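Local coordinates for protein hypothetical bacterial 6-phosphogluconolactonase (Bacteroides fragilis, PDB 3SCY) that is a putative 6-phosphogluconolactonase, a seven-bladed beta-propeller that probably hydrolyses 6-phosphogluconolactone to 6-phosphogluconate, at residues A[14-25]-A[349-360]; A[302-310]-A[322-333]. All blocks are in the same frame, centred on the assembly; numbering follows the deposited sequence.

Contact 1 (A[14-25]-A[349-360]); sequences LTMLVGTYTSGN and IKVDKPVCLKFV
Ring closure in a seven-bladed beta-propeller is illustrated by strand 354-360, close to the C terminus, pairing antiparallel with strand 14-20 from near the N terminus. Val360 with Thr15 and Lys358 with Leu17 form hydrogen-bonded pairs, each joined by two backbone bonds. Gly19 ends the regular pattern: its O takes a nearly straight bond from Val355 N (2.8 Å, 178°) and a weak one from Cys356 N, so that two residues face one in a classic beta bulge. Beyond it, Tyr21 N still reaches Lys353 O, at 3.2 Å.

On the face that carries Met16, Val18, Leu357 and Phe359 the contact is apolar. Leu14 lays CD1 over the centre of the Phe359 ring, 3.7 Å from the centroid, a CH-pi contact. Met16, present as selenomethionine, its CG anti to the backbone N (chi1 180°) and its chain bent about the CG-SE bond, sets SE obliquely to the same ring in a Met-aromatic contact and brings CE tip to tip with Ile349 CD1 (3.8 Å). Val18 lies alongside Leu357 through CG2 and alongside Pro354 through CG1. Strands 319-324 and 329-335 pack against this face, Leu321 touching Met16, Leu357 and Phe359.

At the far end the contact turns polar. Lys353 folds back at its last torsion (chi4 61°), bringing NZ within 3.1 Å of Asp352 OD2 in a salt bridge. The same oxygen accepts a hydrogen bond from a water, which also links Tyr21 O with Gly24 N. Val355 CG1 lies 3.7 Å from Tyr21 CD2, obliquely to the ring, while Tyr21 OH bonds to Glu69. One blade assembled from both chain termini in this way is the "Velcro" closure typical of beta-propellers.

Contact 2 (A[302-310]-A[322-333]); sequences QLTGIHPRN and VACRDTNVIQIF. With NA (sodium ion), chain E.
Stacking of Arg325 on His307 shows how two flat groups can fasten a loop to a beta-hairpin. The guanidinium lies over one face of the imidazole, centres 3.6 Å apart and planes only 3° from parallel, with CZ above the middle of the ring. A bend in the arginine chain at chi3 accompanies a side-on grip on Asp326: NE, at 2.8 Å, and NH2 both bond to OD1, nearly in the guanidinium plane. The other carboxylate oxygen, OD2, accepts a hydrogen bond from a water that also meets His307 ND1. On the backbone side, His307 O accepts from Arg325 N across the contact and from Arg309 N within its own loop, the two donors coming from opposite faces of the carbonyl plane.

One residue back in the loop, Ile306 N donates to Thr327 OG1 (2.8 Å), the two side chains roughly perpendicular, while Ile306 O takes the N-H of Asp326. Gln331 stretches out beyond CG to offer OE1 to Gly305 N at 2.8 Å, but the donor sits 51° out of the amide plane instead of on a lone pair. Pro308 CB presses on Val322 CG1 at 3.4 Å, closer than usual for two carbons.

Farther out, the Gln302 amide lies oblique to the Phe333 ring, planes 32° apart, with CD 3.4 Å from CE2. Its two ends are engaged: NE2 bonds to Leu303 O, and OE1 binds the sodium ion at 2.2 Å, where four waters and Leu342 O complete the coordination. The chemistry implies that the amide's rotation is fixed from both ends, and that Asp326 probably offsets the arginine charge while directing the guanidinium's flat face onto the imidazole.

Overall arrangement
From the N terminus, strand 13-20 comes first and waits through most of the chain for strand 354-360; contact 1 therefore closes a loop of more than 300 residues and with it the propeller ring. Contact 2 falls within that span, near its end, and closes a far shorter loop between 302-310 and 322-333, tying the outer strand 296-303 of one blade and the linker after it to the following blade, 310-350. The chain then runs from strand 329-335 into 342-350 and on to the closing strand. The centres lie about 11 Å apart, and the contacts meet where Leu357 N bonds to Asn310 OD1 and Ile330 N to Ile349 O.

Contact 1 (A[14-25]-A[349-360])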
# COMPACT_ATOMS: atom_id res chain seq x y z
N LEU A 14 -13.28 4.86 -13.61
CA LEU A 14 -12.12 5.22 -12.82
C LEU A 14 -10.86 5.16 -13.68
O LEU A 14 -10.82 4.41 -14.66
CB LEU A 14 -11.97 4.21 -11.66
CG LEU A 14 -13.13 4.04 -10.66
CD1 LEU A 14 -12.99 2.72 -9.91
CD2 LEU A 14 -13.11 5.17 -9.63
N THR A 15 -9.81 5.89 -13.29
CA THR A 15 -8.51 5.73 -13.93
C THR A 15 -7.67 4.91 -12.98
O THR A 15 -7.53 5.28 -11.82
CB THR A 15 -7.86 7.05 -14.33
OG1 THR A 15 -8.76 7.68 -15.22
CG2 THR A 15 -6.54 6.83 -15.09
N MSE A 16 -7.12 3.81 -13.47
CA MSE A 16 -6.33 2.91 -12.65
C MSE A 16 -4.86 2.97 -13.07
O MSE A 16 -4.54 2.89 -14.25
CB MSE A 16 -6.87 1.48 -12.78
CG MSE A 16 -6.07 0.47 -11.94
SE MSE A 16 -6.94 -1.25 -11.90
CE MSE A 16 -6.57 -1.78 -13.49
N LEU A 17 -3.99 3.04 -12.08
CA LEU A 17 -2.54 3.00 -12.21
C LEU A 17 -2.09 1.62 -11.80
O LEU A 17 -2.54 1.10 -10.77
CB LEU A 17 -1.90 4.05 -11.30
CG LEU A 17 -2.25 5.52 -11.59
CD1 LEU A 17 -1.99 6.39 -10.33
CD2 LEU A 17 -1.31 6.08 -12.66
N VAL A 18 -1.19 1.01 -12.59
CA VAL A 18 -0.67 -0.31 -12.28
C VAL A 18 0.85 -0.25 -12.23
O VAL A 18 1.48 0.00 -13.26
CB VAL A 18 -1.14 -1.37 -13.30
CG1 VAL A 18 -0.56 -2.75 -12.95
CG2 VAL A 18 -2.67 -1.41 -13.37
N GLY A 19 1.39 -0.51 -11.05
CA GLY A 19 2.84 -0.65 -10.85
C GLY A 19 3.21 -2.11 -11.05
O GLY A 19 2.40 -3.02 -10.83
N THR A 20 4.46 -2.35 -11.48
CA THR A 20 4.99 -3.67 -11.80
C THR A 20 6.45 -3.84 -11.44
O THR A 20 7.12 -2.87 -11.09
CB THR A 20 4.92 -3.87 -13.34
OG1 THR A 20 5.87 -2.99 -13.98
CG2 THR A 20 3.51 -3.66 -13.92
N TYR A 21 6.95 -5.07 -11.59
CA TYR A 21 8.39 -5.33 -11.60
C TYR A 21 8.77 -5.41 -13.07
O TYR A 21 8.02 -5.96 -13.88
CB TYR A 21 8.76 -6.59 -10.84
CG TYR A 21 8.74 -6.38 -9.34
CD1 TYR A 21 9.67 -5.55 -8.73
CD2 TYR A 21 7.77 -6.98 -8.55
CE1 TYR A 21 9.66 -5.36 -7.35
CE2 TYR A 21 7.76 -6.81 -7.17
CZ TYR A 21 8.69 -5.98 -6.57
OH TYR A 21 8.66 -5.79 -5.21
N THR A 22 9.92 -4.81 -13.43
CA THR A 22 10.31 -4.73 -14.83
C THR A 22 11.45 -5.70 -15.22
O THR A 22 12.05 -5.49 -16.27
CB THR A 22 10.69 -3.27 -15.16
OG1 THR A 22 11.67 -2.80 -14.22
CG2 THR A 22 9.49 -2.35 -15.12
N SER A 23 11.69 -6.78 -14.42
CA SER A 23 12.72 -7.81 -14.74
C SER A 23 12.34 -8.62 -15.97
O SER A 23 13.20 -9.28 -16.56
CB SER A 23 12.95 -8.76 -13.56
OG SER A 23 11.73 -9.20 -12.97
N GLY A 24 11.06 -8.59 -16.34
CA GLY A 24 10.55 -9.29 -17.52
C GLY A 24 10.23 -8.33 -18.65
O GLY A 24 11.05 -7.46 -18.96
N ASN A 25 9.02 -8.45 -19.22
CA ASN A 25 8.55 -7.67 -20.37
C ASN A 25 7.83 -6.37 -19.99
O ASN A 25 7.47 -5.61 -20.89
CB ASN A 25 7.61 -8.50 -21.24
CG ASN A 25 8.28 -9.60 -22.03
OD1 ASN A 25 9.40 -9.45 -22.53
ND2 ASN A 25 7.58 -10.71 -22.19
N ILE A 349 -7.24 -8.66 -16.68
CA ILE A 349 -6.44 -7.66 -17.38
C ILE A 349 -5.02 -8.20 -17.47
O ILE A 349 -4.40 -8.45 -16.43
CB ILE A 349 -6.50 -6.28 -16.67
CG1 ILE A 349 -7.97 -5.79 -16.47
CG2 ILE A 349 -5.66 -5.26 -17.43
CD1 ILE A 349 -8.18 -4.59 -15.48
N LYS A 350 -4.49 -8.36 -18.70
CA LYS A 350 -3.14 -8.88 -18.91
C LYS A 350 -2.12 -7.78 -18.67
O LYS A 350 -2.22 -6.71 -19.26
CB LYS A 350 -2.96 -9.45 -20.35
N VAL A 351 -1.21 -8.02 -17.71
CA VAL A 351 -0.11 -7.10 -17.33
C VAL A 351 1.05 -7.96 -16.85
O VAL A 351 0.79 -8.87 -16.07
CB VAL A 351 -0.50 -6.05 -16.22
CG1 VAL A 351 0.65 -5.07 -15.96
CG2 VAL A 351 -1.77 -5.29 -16.55
N ASP A 352 2.30 -7.67 -17.23
CA ASP A 352 3.40 -8.48 -16.71
C ASP A 352 3.77 -8.01 -15.31
O ASP A 352 3.95 -6.81 -15.08
CB ASP A 352 4.66 -8.47 -17.61
CG ASP A 352 5.54 -9.71 -17.46
OD1 ASP A 352 5.06 -10.83 -17.74
OD2 ASP A 352 6.73 -9.55 -17.09
N LYS A 353 3.81 -8.97 -14.36
CA LYS A 353 4.23 -8.77 -12.96
C LYS A 353 3.55 -7.56 -12.28
O LYS A 353 4.25 -6.71 -11.72
CB LYS A 353 5.77 -8.65 -12.87
CG LYS A 353 6.47 -9.87 -13.44
CD LYS A 353 7.95 -9.91 -13.12
CE LYS A 353 8.59 -11.17 -13.67
NZ LYS A 353 8.49 -11.25 -15.15
N PRO A 354 2.19 -7.48 -12.30
CA PRO A 354 1.51 -6.37 -11.62
C PRO A 354 1.61 -6.53 -10.12
O PRO A 354 1.38 -7.64 -9.61
CB PRO A 354 0.07 -6.47 -12.10
CG PRO A 354 -0.14 -7.97 -12.35
CD PRO A 354 1.21 -8.44 -12.89
N VAL A 355 1.98 -5.43 -9.43
CA VAL A 355 2.15 -5.49 -7.97
C VAL A 355 1.58 -4.26 -7.24
O VAL A 355 1.75 -4.18 -6.02
CB VAL A 355 3.65 -5.72 -7.57
CG1 VAL A 355 4.15 -7.11 -7.99
CG2 VAL A 355 4.58 -4.64 -8.15
N CYS A 356 0.94 -3.31 -7.93
CA CYS A 356 0.37 -2.16 -7.23
C CYS A 356 -0.76 -1.61 -8.03
O CYS A 356 -0.56 -1.31 -9.19
CB CYS A 356 1.41 -1.09 -6.94
SG CYS A 356 0.76 0.28 -5.96
N LEU A 357 -1.94 -1.48 -7.42
CA LEU A 357 -3.12 -0.94 -8.05
C LEU A 357 -3.57 0.29 -7.30
O LEU A 357 -3.68 0.25 -6.07
CB LEU A 357 -4.27 -1.96 -8.06
CG LEU A 357 -3.94 -3.36 -8.61
CD1 LEU A 357 -5.16 -4.28 -8.51
CD2 LEU A 357 -3.46 -3.28 -10.05
N LYS A 358 -3.82 1.38 -8.03
CA LYS A 358 -4.36 2.59 -7.44
C LYS A 358 -5.40 3.21 -8.33
O LYS A 358 -5.33 3.02 -9.55
CB LYS A 358 -3.25 3.64 -7.18
CG LYS A 358 -2.22 3.23 -6.13
CD LYS A 358 -2.76 3.23 -4.70
CE LYS A 358 -1.72 2.69 -3.77
NZ LYS A 358 -2.13 2.87 -2.34
N PHE A 359 -6.38 3.92 -7.75
CA PHE A 359 -7.38 4.62 -8.56
C PHE A 359 -7.27 6.11 -8.37
O PHE A 359 -6.90 6.58 -7.30
CB PHE A 359 -8.82 4.23 -8.19
CG PHE A 359 -9.22 2.81 -8.52
CD1 PHE A 359 -9.14 2.33 -9.83
CD2 PHE A 359 -9.76 1.97 -7.55
CE1 PHE A 359 -9.51 1.03 -10.14
CE2 PHE A 359 -10.16 0.67 -7.86
CZ PHE A 359 -10.05 0.21 -9.16
N VAL A 360 -7.62 6.85 -9.42
CA VAL A 360 -7.80 8.31 -9.49
C VAL A 360 -9.24 8.45 -10.02
O VAL A 360 -9.58 7.85 -11.05
CB VAL A 360 -6.74 9.00 -10.37
CG1 VAL A 360 -6.95 10.52 -10.40
CG2 VAL A 360 -5.33 8.65 -9.91
O HOH W 1 8.39 -7.51 -16.06

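Contact 2 (A[302-310]-A[322-333])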
# COMPACT_ATOMS: atom_id res chain seq x y z
N GLN A 302 -11.29 -16.55 -0.84
CA GLN A 302 -11.33 -16.58 -2.29
C GLN A 302 -9.96 -16.89 -2.85
O GLN A 302 -9.04 -16.09 -2.70
CB GLN A 302 -11.85 -15.24 -2.84
CG GLN A 302 -11.77 -15.15 -4.38
CD GLN A 302 -12.71 -16.08 -5.08
OE1 GLN A 302 -13.93 -15.97 -4.96
NE2 GLN A 302 -12.18 -17.03 -5.82
N LEU A 303 -9.84 -18.02 -3.54
CA LEU A 303 -8.58 -18.37 -4.20
C LEU A 303 -8.38 -17.47 -5.40
O LEU A 303 -9.33 -17.18 -6.12
CB LEU A 303 -8.57 -19.84 -4.61
CG LEU A 303 -8.50 -20.84 -3.44
CD1 LEU A 303 -8.76 -22.25 -3.94
CD2 LEU A 303 -7.11 -20.81 -2.77
N THR A 304 -7.14 -17.03 -5.61
CA THR A 304 -6.87 -16.14 -6.72
C THR A 304 -5.78 -16.71 -7.60
O THR A 304 -5.27 -17.79 -7.33
CB THR A 304 -6.38 -14.77 -6.17
OG1 THR A 304 -5.19 -14.96 -5.41
CG2 THR A 304 -7.42 -14.03 -5.33
N GLY A 305 -5.38 -15.92 -8.58
CA GLY A 305 -4.18 -16.18 -9.36
C GLY A 305 -2.97 -16.12 -8.43
O GLY A 305 -3.08 -15.74 -7.25
N ILE A 306 -1.82 -16.50 -8.94
CA ILE A 306 -0.63 -16.64 -8.10
C ILE A 306 0.05 -15.34 -7.78
O ILE A 306 0.34 -14.53 -8.66
CB ILE A 306 0.38 -17.65 -8.71
CG1 ILE A 306 -0.32 -18.98 -9.11
CG2 ILE A 306 1.58 -17.89 -7.77
CD1 ILE A 306 -1.13 -19.72 -7.98
N HIS A 307 0.38 -15.22 -6.49
CA HIS A 307 1.13 -14.12 -5.88
C HIS A 307 0.32 -12.80 -5.85
O HIS A 307 0.76 -11.79 -6.39
CB HIS A 307 2.50 -13.94 -6.54
CG HIS A 307 3.52 -13.34 -5.62
ND1 HIS A 307 4.34 -14.13 -4.83
CD2 HIS A 307 3.81 -12.03 -5.38
CE1 HIS A 307 5.13 -13.29 -4.17
NE2 HIS A 307 4.83 -12.01 -4.45
N PRO A 308 -0.81 -12.81 -5.09
CA PRO A 308 -1.61 -11.58 -4.89
C PRO A 308 -0.95 -10.64 -3.88
O PRO A 308 -1.39 -10.50 -2.75
CB PRO A 308 -2.94 -12.11 -4.35
CG PRO A 308 -2.57 -13.37 -3.61
CD PRO A 308 -1.43 -13.98 -4.40
N ARG A 309 0.14 -9.98 -4.29
CA ARG A 309 0.87 -9.07 -3.40
C ARG A 309 0.09 -7.76 -3.08
O ARG A 309 0.35 -7.09 -2.07
CB ARG A 309 2.20 -8.73 -4.09
CG ARG A 309 3.05 -7.62 -3.46
CD ARG A 309 4.45 -7.60 -4.11
NE ARG A 309 5.19 -6.40 -3.70
CZ ARG A 309 6.30 -6.41 -2.96
NH1 ARG A 309 6.85 -7.56 -2.58
NH2 ARG A 309 6.88 -5.26 -2.61
N ASN A 310 -0.86 -7.40 -3.95
CA ASN A 310 -1.61 -6.16 -3.84
C ASN A 310 -2.99 -6.33 -4.42
O ASN A 310 -3.17 -7.08 -5.37
CB ASN A 310 -0.85 -5.07 -4.61
CG ASN A 310 -1.53 -3.72 -4.58
OD1 ASN A 310 -2.40 -3.41 -5.40
ND2 ASN A 310 -1.23 -2.93 -3.56
N VAL A 322 -7.52 -7.91 -7.95
CA VAL A 322 -6.32 -8.56 -7.41
C VAL A 322 -5.18 -8.60 -8.43
O VAL A 322 -5.32 -9.23 -9.48
CB VAL A 322 -6.61 -9.99 -6.92
CG1 VAL A 322 -5.37 -10.61 -6.28
CG2 VAL A 322 -7.78 -10.01 -5.94
N ALA A 323 -4.04 -7.98 -8.09
CA ALA A 323 -2.85 -8.06 -8.93
C ALA A 323 -2.16 -9.39 -8.63
O ALA A 323 -1.78 -9.63 -7.49
CB ALA A 323 -1.92 -6.89 -8.63
N CYS A 324 -2.02 -10.25 -9.65
CA CYS A 324 -1.39 -11.56 -9.45
C CYS A 324 -0.07 -11.52 -10.19
O CYS A 324 -0.04 -11.64 -11.42
CB CYS A 324 -2.30 -12.68 -9.95
SG CYS A 324 -3.92 -12.72 -9.14
N ARG A 325 1.01 -11.29 -9.45
CA ARG A 325 2.34 -11.09 -10.02
C ARG A 325 2.78 -12.26 -10.89
O ARG A 325 3.32 -12.02 -11.98
CB ARG A 325 3.36 -10.87 -8.92
CG ARG A 325 4.76 -10.45 -9.44
CD ARG A 325 5.82 -10.65 -8.38
NE ARG A 325 6.10 -12.06 -8.13
CZ ARG A 325 6.99 -12.52 -7.26
NH1 ARG A 325 7.72 -11.69 -6.53
NH2 ARG A 325 7.15 -13.83 -7.10
N ASP A 326 2.57 -13.50 -10.42
CA ASP A 326 3.10 -14.64 -11.14
C ASP A 326 2.21 -15.15 -12.28
O ASP A 326 2.71 -15.84 -13.17
CB ASP A 326 3.44 -15.76 -10.16
CG ASP A 326 4.58 -15.39 -9.21
OD1 ASP A 326 5.28 -14.38 -9.46
OD2 ASP A 326 4.79 -16.12 -8.24
N THR A 327 0.93 -14.78 -12.28
CA THR A 327 -0.00 -15.19 -13.34
C THR A 327 -0.08 -14.08 -14.39
O THR A 327 -0.72 -14.23 -15.43
CB THR A 327 -1.37 -15.54 -12.71
OG1 THR A 327 -1.13 -16.49 -11.67
CG2 THR A 327 -2.33 -16.17 -13.72
N ASN A 328 0.56 -12.94 -14.12
CA ASN A 328 0.62 -11.79 -15.02
C ASN A 328 -0.78 -11.31 -15.39
O ASN A 328 -1.08 -11.07 -16.57
CB ASN A 328 1.45 -12.13 -16.29
CG ASN A 328 2.87 -12.47 -15.97
OD1 ASN A 328 3.51 -11.83 -15.12
ND2 ASN A 328 3.36 -13.55 -16.56
N VAL A 329 -1.65 -11.17 -14.37
CA VAL A 329 -3.04 -10.74 -14.56
C VAL A 329 -3.54 -9.92 -13.39
O VAL A 329 -3.03 -10.06 -12.27
CB VAL A 329 -4.06 -11.91 -14.79
CG1 VAL A 329 -3.85 -12.62 -16.13
CG2 VAL A 329 -4.08 -12.89 -13.62
N ILE A 330 -4.57 -9.11 -13.65
CA ILE A 330 -5.34 -8.40 -12.64
C ILE A 330 -6.69 -9.09 -12.68
O ILE A 330 -7.38 -9.00 -13.71
CB ILE A 330 -5.44 -6.88 -12.82
CG1 ILE A 330 -4.07 -6.26 -12.69
CG2 ILE A 330 -6.41 -6.30 -11.75
CD1 ILE A 330 -3.97 -4.86 -13.43
N GLN A 331 -7.05 -9.86 -11.64
CA GLN A 331 -8.33 -10.57 -11.60
C GLN A 331 -9.40 -9.67 -11.03
O GLN A 331 -9.15 -8.95 -10.05
CB GLN A 331 -8.21 -11.79 -10.73
CG GLN A 331 -7.67 -13.01 -11.38
CD GLN A 331 -7.80 -14.12 -10.36
OE1 GLN A 331 -7.29 -14.01 -9.25
NE2 GLN A 331 -8.55 -15.15 -10.68
N ILE A 332 -10.62 -9.72 -11.61
CA ILE A 332 -11.70 -8.86 -11.17
C ILE A 332 -12.77 -9.67 -10.46
O ILE A 332 -13.34 -10.59 -11.06
CB ILE A 332 -12.32 -8.06 -12.37
CG1 ILE A 332 -11.27 -7.57 -13.42
CG2 ILE A 332 -13.27 -6.95 -11.89
CD1 ILE A 332 -10.16 -6.61 -12.88
N PHE A 333 -13.06 -9.33 -9.19
CA PHE A 333 -14.09 -10.00 -8.40
C PHE A 333 -15.23 -9.07 -8.06
O PHE A 333 -15.01 -7.93 -7.68
CB PHE A 333 -13.53 -10.60 -7.09
CG PHE A 333 -12.48 -11.65 -7.29
CD1 PHE A 333 -11.13 -11.31 -7.39
CD2 PHE A 333 -12.83 -13.00 -7.35
CE1 PHE A 333 -10.17 -12.29 -7.62
CE2 PHE A 333 -11.86 -13.97 -7.60
CZ PHE A 333 -10.53 -13.62 -7.69
NA NA E . -15.80 -16.71 -4.02
O HOH W 2 -9.13 -17.58 -8.85
O HOH W 3 5.02 -16.88 -5.85
O HOH W 4 0.83 -8.70 -6.98
O HOH W 5 -16.54 -18.08 -5.69
O HOH W 6 -14.49 -18.63 -2.92
O HOH W 7 -17.95 -17.29 -2.58
O HOH W 8 -15.67 -15.73 -1.57